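Local coordinates for protein flavoredoxin (Desulfovibrio vulgaris str. 'Miyazaki F', PDB 2D5M) that binds flavin mononucleotide and probably carries electrons, as a flavoprotein of the flavin reductase-like family, at residues P44-S49 and M116-K121; P154-V159 and Y172-F177. All blocks are in the same frame, centred on the assembly; numbering follows the deposited sequence. Where two conformers were deposited one is given.

From the N terminus, strand 44-48 is first to enter a contact. Interaction 1 sets it against the start of strand 116-126, closing a loop of 66 residues that includes three helices, and joins two barrel strands that share strand 133-144 as a neighbour. The chain then runs through 133-144 to the short helix 156-159, where interaction 2 opens. Its loop is 12 residues, holding strand 162-165 and the turn into its antiparallel partner 170-180. The contacts follow in series, neither nesting nor crossing. The centres of interactions 1 and 2 are 20 Å apart: the first is buried inside the barrel, the second joins the helix to a strand extending the sheet, and both reach the second subunit.

Interaction 1. Residues P44-S49 and M116-K121; sequences PSIAVS and MAIELK. With FMN (flavin mononucleotide), chain E.
Ile46 and Ile118 take the same shape from two strands that face each other across the barrel interior: in each, CG1 lies anti to the carbonyl carbon (chi1 -69° in Ile46) and CD1 continues the chain in extended form. Each side chain thus holds its terminal methyl out toward the other strand, and the two meet tip to tip, Ile46 CD1 lying 3.9 Å from Ile118 CD1. Leu120, two residues further along, reaches Ile46 nearer its root. Its second torsion, 99°, lies away from the staggered positions and turns one branch across the gap, with Leu120 CD2 3.9 Å from Ile46 CB. Ile46 is therefore touched at both ends of its main branch, at the base by leucine and at the tip by isoleucine. All three residues are buried, and no hydrogen bond joins the two segments.

The strands are instead linked through a common neighbour, since 133-144 pairs with both. Phe66 and Ile68 of strand 65-70 touch Leu120, and Ile68 also touches Ile46; Leu10 of the second subunit packs on Ile118. At the far end of 44-49 the chain reaches the flavin. Ser49 O accepts a nearly straight bond (175°) from FMN N3 at 2.9 Å, a backbone grip on the pyrimidine edge of the isoalloxazine, while Ser49 OG bonds to Cys39 O of the second subunit. The hydrophobic strand-to-strand packing, with one of the FMN contacts made just beyond the end of strand 44-48, fits the closed antiparallel six-stranded barrel of the FMN-binding split-barrel fold to which flavin reductase-like domains belong.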
loop_
_atom_site.group_PDB
_atom_site.type_symbol
_atom_site.label_atom_id
_atom_site.label_comp_id
_atom_site.label_asym_id
_atom_site.label_seq_id
_atom_site.Cartn_x
_atom_site.Cartn_y
_atom_site.Cartn_z
ATOM N N PRO A 44 9.401 -1.752 13.093
ATOM C CA PRO A 44 9.020 -1.662 11.664
ATOM C C PRO A 44 8.143 -2.864 11.355
ATOM O O PRO A 44 8.536 -3.986 11.680
ATOM C CB PRO A 44 10.378 -1.722 10.945
ATOM C CG PRO A 44 11.295 -2.382 11.967
ATOM C CD PRO A 44 10.823 -1.933 13.308
ATOM N N SER A 45 6.968 -2.649 10.787
ATOM C CA SER A 45 5.971 -3.693 10.624
ATOM C C SER A 45 5.156 -3.538 9.365
ATOM O O SER A 45 4.941 -2.404 8.913
ATOM C CB SER A 45 4.966 -3.670 11.800
ATOM O OG SER A 45 5.527 -3.781 13.080
ATOM N N ILE A 46 4.692 -4.662 8.828
ATOM C CA ILE A 46 3.775 -4.723 7.706
ATOM C C ILE A 46 2.538 -5.478 8.131
ATOM O O ILE A 46 2.646 -6.545 8.781
ATOM C CB ILE A 46 4.444 -5.374 6.461
ATOM C CG1 ILE A 46 5.514 -4.407 5.958
ATOM C CG2 ILE A 46 3.435 -5.745 5.399
ATOM C CD1 ILE A 46 6.411 -4.998 4.861
ATOM N N ALA A 47 1.404 -4.972 7.746
ATOM C CA ALA A 47 0.091 -5.606 7.916
ATOM C C ALA A 47 -0.337 -6.226 6.604
ATOM O O ALA A 47 -0.231 -5.613 5.541
ATOM C CB ALA A 47 -0.912 -4.568 8.390
ATOM N N VAL A 48 -0.871 -7.452 6.692
ATOM C CA VAL A 48 -1.379 -8.164 5.516
ATOM C C VAL A 48 -2.730 -8.771 5.889
ATOM O O VAL A 48 -2.836 -9.453 6.906
ATOM C CB VAL A 48 -0.409 -9.242 5.045
ATOM C CG1 VAL A 48 -0.898 -9.626 3.649
ATOM C CG2 VAL A 48 1.053 -8.836 5.025
ATOM N N SER A 49 -3.726 -8.520 5.096
ATOM C CA SER A 49 -5.059 -9.096 5.306
ATOM C C SER A 49 -5.176 -10.365 4.518
ATOM O O SER A 49 -5.344 -10.275 3.312
ATOM C CB SER A 49 -6.108 -8.082 4.859
ATOM O OG SER A 49 -6.080 -6.936 5.651
ATOM N N MET A 116 13.951 -8.270 -4.158
ATOM C CA MET A 116 13.802 -7.774 -2.788
ATOM C C MET A 116 12.945 -8.766 -1.984
ATOM O O MET A 116 11.912 -9.229 -2.448
ATOM C CB MET A 116 13.144 -6.420 -2.802
ATOM C CG MET A 116 12.886 -5.765 -1.483
ATOM S SD MET A 116 12.487 -4.040 -1.894
ATOM C CE MET A 116 12.267 -3.471 -0.258
ATOM N N ALA A 117 13.375 -9.030 -0.756
ATOM C CA ALA A 117 12.677 -9.938 0.132
ATOM C C ALA A 117 12.753 -9.358 1.569
ATOM O O ALA A 117 13.745 -8.776 1.962
ATOM C CB ALA A 117 13.268 -11.321 0.079
ATOM N N ILE A 118 11.671 -9.542 2.288
ATOM C CA ILE A 118 11.514 -9.054 3.648
ATOM C C ILE A 118 11.188 -10.246 4.539
ATOM O O ILE A 118 10.306 -11.051 4.183
ATOM C CB ILE A 118 10.363 -8.003 3.697
ATOM C CG1 ILE A 118 10.537 -6.917 2.661
ATOM C CG2 ILE A 118 10.260 -7.463 5.113
ATOM C CD1 ILE A 118 9.347 -5.982 2.547
ATOM N N GLU A 119 11.884 -10.390 5.650
ATOM C CA GLU A 119 11.652 -11.443 6.615
ATOM C C GLU A 119 10.857 -10.909 7.790
ATOM O O GLU A 119 11.284 -9.906 8.396
ATOM C CB GLU A 119 13.002 -12.010 7.118
ATOM C CG GLU A 119 13.848 -12.618 6.028
ATOM C CD GLU A 119 14.921 -13.553 6.540
ATOM O OE1 GLU A 119 14.659 -14.188 7.615
ATOM O OE2 GLU A 119 15.952 -13.686 5.843
ATOM N N LEU A 120 9.741 -11.546 8.103
ATOM C CA LEU A 120 8.847 -11.052 9.153
ATOM C C LEU A 120 8.525 -12.123 10.197
ATOM O O LEU A 120 8.309 -13.296 9.927
ATOM C CB LEU A 120 7.530 -10.512 8.572
ATOM C CG LEU A 120 7.724 -9.408 7.528
ATOM C CD1 LEU A 120 7.618 -9.955 6.092
ATOM C CD2 LEU A 120 6.743 -8.248 7.715
ATOM N N LYS A 121 8.470 -11.632 11.451
ATOM C CA LYS A 121 8.014 -12.387 12.612
ATOM C C LYS A 121 6.610 -11.973 12.939
ATOM O O LYS A 121 6.330 -10.765 13.099
ATOM C CB LYS A 121 8.918 -12.116 13.813
ATOM C CG LYS A 121 8.526 -12.694 15.153
ATOM C CD LYS A 121 9.436 -12.293 16.306
ATOM C CE LYS A 121 9.399 -10.804 16.609
ATOM N NZ LYS A 121 9.887 -10.339 17.916
HETATM N N1 FMN E . -5.853 -13.029 -0.923
HETATM C C2 FMN E . -5.859 -12.574 0.369
HETATM O O2 FMN E . -6.309 -13.275 1.286
HETATM N N3 FMN E . -5.381 -11.292 0.627
HETATM C C4 FMN E . -4.925 -10.406 -0.322
HETATM O O4 FMN E . -4.521 -9.270 0.007
HETATM C C4A FMN E . -4.969 -10.859 -1.670
HETATM N N5 FMN E . -4.589 -10.019 -2.663
HETATM C C5A FMN E . -4.497 -10.574 -3.914
HETATM C C6 FMN E . -4.074 -9.726 -4.976
HETATM C C7 FMN E . -3.900 -10.177 -6.275
HETATM C C7M FMN E . -3.498 -9.258 -7.404
HETATM C C8 FMN E . -4.131 -11.582 -6.521
HETATM C C8M FMN E . -3.860 -12.130 -7.913
HETATM C C9 FMN E . -4.613 -12.400 -5.514
HETATM C C9A FMN E . -4.794 -11.932 -4.223
HETATM N N10 FMN E . -5.311 -12.712 -3.165
HETATM C C10 FMN E . -5.348 -12.214 -1.887
HETATM C "C1'" FMN E . -5.741 -14.115 -3.424
HETATM C "C2'" FMN E . -4.708 -15.144 -2.970
HETATM O "O2'" FMN E . -3.387 -14.835 -3.430
HETATM C "C3'" FMN E . -5.110 -16.511 -3.534
HETATM O "O3'" FMN E . -6.321 -16.904 -2.847
HETATM C "C4'" FMN E . -4.045 -17.588 -3.396
HETATM O "O4'" FMN E . -4.450 -18.665 -4.284
HETATM C "C5'" FMN E . -3.889 -18.119 -2.013
HETATM O "O5'" FMN E . -2.856 -19.155 -2.049
HETATM P P FMN E . -2.676 -20.199 -0.835
HETATM O O1P FMN E . -4.001 -20.954 -0.659
HETATM O O2P FMN E . -2.304 -19.473 0.435
HETATM O O3P FMN E . -1.567 -21.075 -1.389
#

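Interaction 2. Residues P154-V159 and Y172-F177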
loop_
_atom_site.group_PDB
_atom_site.type_symbol
_atom_site.label_atom_id
_atom_site.label_comp_id
_atom_site.label_asym_id
_atom_site.label_seq_id
_atom_site.Cartn_x
_atom_site.Cartn_y
_atom_site.Cartn_z
ATOM N N PRO A 154 17.958 0.964 -1.831
ATOM C CA PRO A 154 17.581 0.502 -3.154
ATOM C C PRO A 154 17.227 1.604 -4.133
ATOM O O PRO A 154 16.747 2.662 -3.751
ATOM C CB PRO A 154 16.323 -0.372 -2.898
ATOM C CG PRO A 154 16.319 -0.587 -1.407
ATOM C CD PRO A 154 16.922 0.672 -0.836
ATOM N N ASP A 155 17.431 1.318 -5.410
ATOM C CA ASP A 155 16.948 2.056 -6.557
ATOM C C ASP A 155 15.638 1.399 -6.995
ATOM O O ASP A 155 15.677 0.296 -7.540
ATOM C CB ASP A 155 17.970 2.023 -7.682
ATOM C CG ASP A 155 17.562 2.810 -8.885
ATOM O OD1 ASP A 155 18.519 3.280 -9.563
ATOM O OD2 ASP A 155 16.378 2.990 -9.150
ATOM N N ILE A 156 14.513 2.080 -6.743
ATOM C CA ILE A 156 13.244 1.470 -7.051
ATOM C C ILE A 156 13.082 1.100 -8.517
ATOM O O ILE A 156 12.405 0.126 -8.847
ATOM C CB ILE A 156 12.075 2.412 -6.617
ATOM C CG1 ILE A 156 10.742 1.660 -6.593
ATOM C CG2 ILE A 156 12.061 3.675 -7.436
ATOM C CD1 ILE A 156 9.655 2.483 -5.977
ATOM N N ASN A 157 13.677 1.843 -9.435
ATOM C CA ASN A 157 13.565 1.450 -10.843
ATOM C C ASN A 157 14.395 0.209 -11.184
ATOM O O ASN A 157 14.043 -0.498 -12.143
ATOM C CB ASN A 157 13.998 2.610 -11.723
ATOM C CG ASN A 157 13.064 3.766 -11.760
ATOM O OD1 ASN A 157 13.526 4.913 -11.577
ATOM N ND2 ASN A 157 11.749 3.517 -11.960
ATOM N N LYS A 158 15.470 -0.066 -10.445
ATOM C CA LYS A 158 16.204 -1.306 -10.625
ATOM C C LYS A 158 15.481 -2.470 -9.984
ATOM O O LYS A 158 15.383 -3.573 -10.579
ATOM C CB LYS A 158 17.630 -1.188 -10.061
ATOM C CG LYS A 158 18.484 -0.223 -10.902
ATOM C CD LYS A 158 19.851 -0.025 -10.286
ATOM C CE LYS A 158 20.876 0.600 -11.218
ATOM N NZ LYS A 158 22.236 0.407 -10.599
ATOM N N VAL A 159 14.933 -2.270 -8.776
ATOM C CA VAL A 159 14.051 -3.281 -8.190
ATOM C C VAL A 159 12.901 -3.610 -9.147
ATOM O O VAL A 159 12.537 -4.778 -9.382
ATOM C CB VAL A 159 13.544 -2.846 -6.812
ATOM C CG1 VAL A 159 12.545 -3.836 -6.259
ATOM C CG2 VAL A 159 14.715 -2.703 -5.847
ATOM N N TYR A 172 0.956 -2.834 -13.260
ATOM C CA TYR A 172 1.731 -1.714 -13.792
ATOM C C TYR A 172 3.123 -1.693 -13.207
ATOM O O TYR A 172 3.363 -2.165 -12.103
ATOM C CB TYR A 172 1.014 -0.356 -13.482
ATOM C CG TYR A 172 -0.164 -0.145 -14.407
ATOM C CD1 TYR A 172 -0.048 0.665 -15.503
ATOM C CD2 TYR A 172 -1.379 -0.769 -14.189
ATOM C CE1 TYR A 172 -1.114 0.850 -16.355
ATOM C CE2 TYR A 172 -2.432 -0.629 -15.029
ATOM C CZ TYR A 172 -2.302 0.198 -16.135
ATOM O OH TYR A 172 -3.366 0.343 -16.978
ATOM N N ALA A 173 4.094 -1.119 -13.936
ATOM C CA ALA A 173 5.416 -0.814 -13.471
ATOM C C ALA A 173 5.458 0.550 -12.778
ATOM O O ALA A 173 4.550 1.373 -12.958
ATOM C CB ALA A 173 6.425 -0.811 -14.614
ATOM N N VAL A 174 6.499 0.757 -12.032
ATOM C CA VAL A 174 6.881 2.072 -11.515
ATOM C C VAL A 174 7.546 2.846 -12.633
ATOM O O VAL A 174 8.343 2.329 -13.393
ATOM C CB VAL A 174 7.825 1.969 -10.281
ATOM C CG1 VAL A 174 8.264 3.337 -9.832
ATOM C CG2 VAL A 174 7.163 1.218 -9.153
ATOM N N GLY A 175 7.182 4.134 -12.714
ATOM C CA GLY A 175 7.736 5.070 -13.657
ATOM C C GLY A 175 8.817 5.949 -13.121
ATOM O O GLY A 175 9.661 5.525 -12.319
ATOM N N GLU A 176 8.830 7.177 -13.582
ATOM C CA GLU A 176 9.969 8.050 -13.327
ATOM C C GLU A 176 9.915 8.740 -11.965
ATOM O O GLU A 176 8.867 8.975 -11.376
ATOM C CB GLU A 176 10.087 9.116 -14.425
ATOM C CG GLU A 176 8.788 9.918 -14.381
ATOM C CD GLU A 176 7.843 9.514 -15.519
ATOM O OE1 GLU A 176 7.561 10.489 -16.274
ATOM O OE2 GLU A 176 7.434 8.318 -15.610
ATOM N N PHE A 177 11.129 9.066 -11.506
ATOM C CA PHE A 177 11.291 9.916 -10.352
ATOM C C PHE A 177 10.573 11.259 -10.557
ATOM O O PHE A 177 10.689 11.884 -11.607
ATOM C CB PHE A 177 12.806 10.150 -10.126
ATOM C CG PHE A 177 13.105 11.171 -9.060
ATOM C CD1 PHE A 177 13.395 12.490 -9.423
ATOM C CD2 PHE A 177 13.124 10.831 -7.710
ATOM C CE1 PHE A 177 13.679 13.418 -8.473
ATOM C CE2 PHE A 177 13.393 11.797 -6.781
ATOM C CZ PHE A 177 13.677 13.069 -7.168
HETATM O O HOH W 1 10.679 0.964 -12.827
HETATM O O HOH W 2 13.465 7.424 -12.549
#
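Asn157, on the one-turn helix 156-159, bonds directly to the backbone of Gly175 and reaches that of Val174 and Phe177 through waters, tying an N-capped helix to strand 170-180, through which the antiparallel sheet continues into the second subunit. Starting at CB, the side chain leaves the helix with CG anti to the carbonyl carbon (chi1 -71°), a course that swings the amide toward the strand. CG itself comes within 3.9 Å of Gly175 O. Beyond it, ND2 gives one N-H to Gly175 O at 2.9 Å, a fairly straight bond (167°). That acceptor lies almost in the amide plane, only 5° out of it. The other N-H goes to a water 2.9 Å from ND2, which can in turn donate to Val174 O at 2.8 Å. OD1 turns to a second water. With donor and acceptor sides both engaged, the amide's rotation is well defined.

Beside this polar bridge, Ile156 CD1 touches Val174 CG1 at 4.2 Å, the two side chains crossing at about a right angle, and Pro161 touches both residues. Tyr172 of the second subunit packs on Ile156 and Asn157, and Glu176 OE1 forms a salt bridge with Arg73 NH1 of that subunit. At the start of the helix Asp155 is the N-cap: OD2 accepts weak bonds from Asn157 N and Lys158 N, the capping bonds of this turn. The second water donates to Asn157 OD1 at 2.7 Å and accepts from Phe177 N at 3.0 Å.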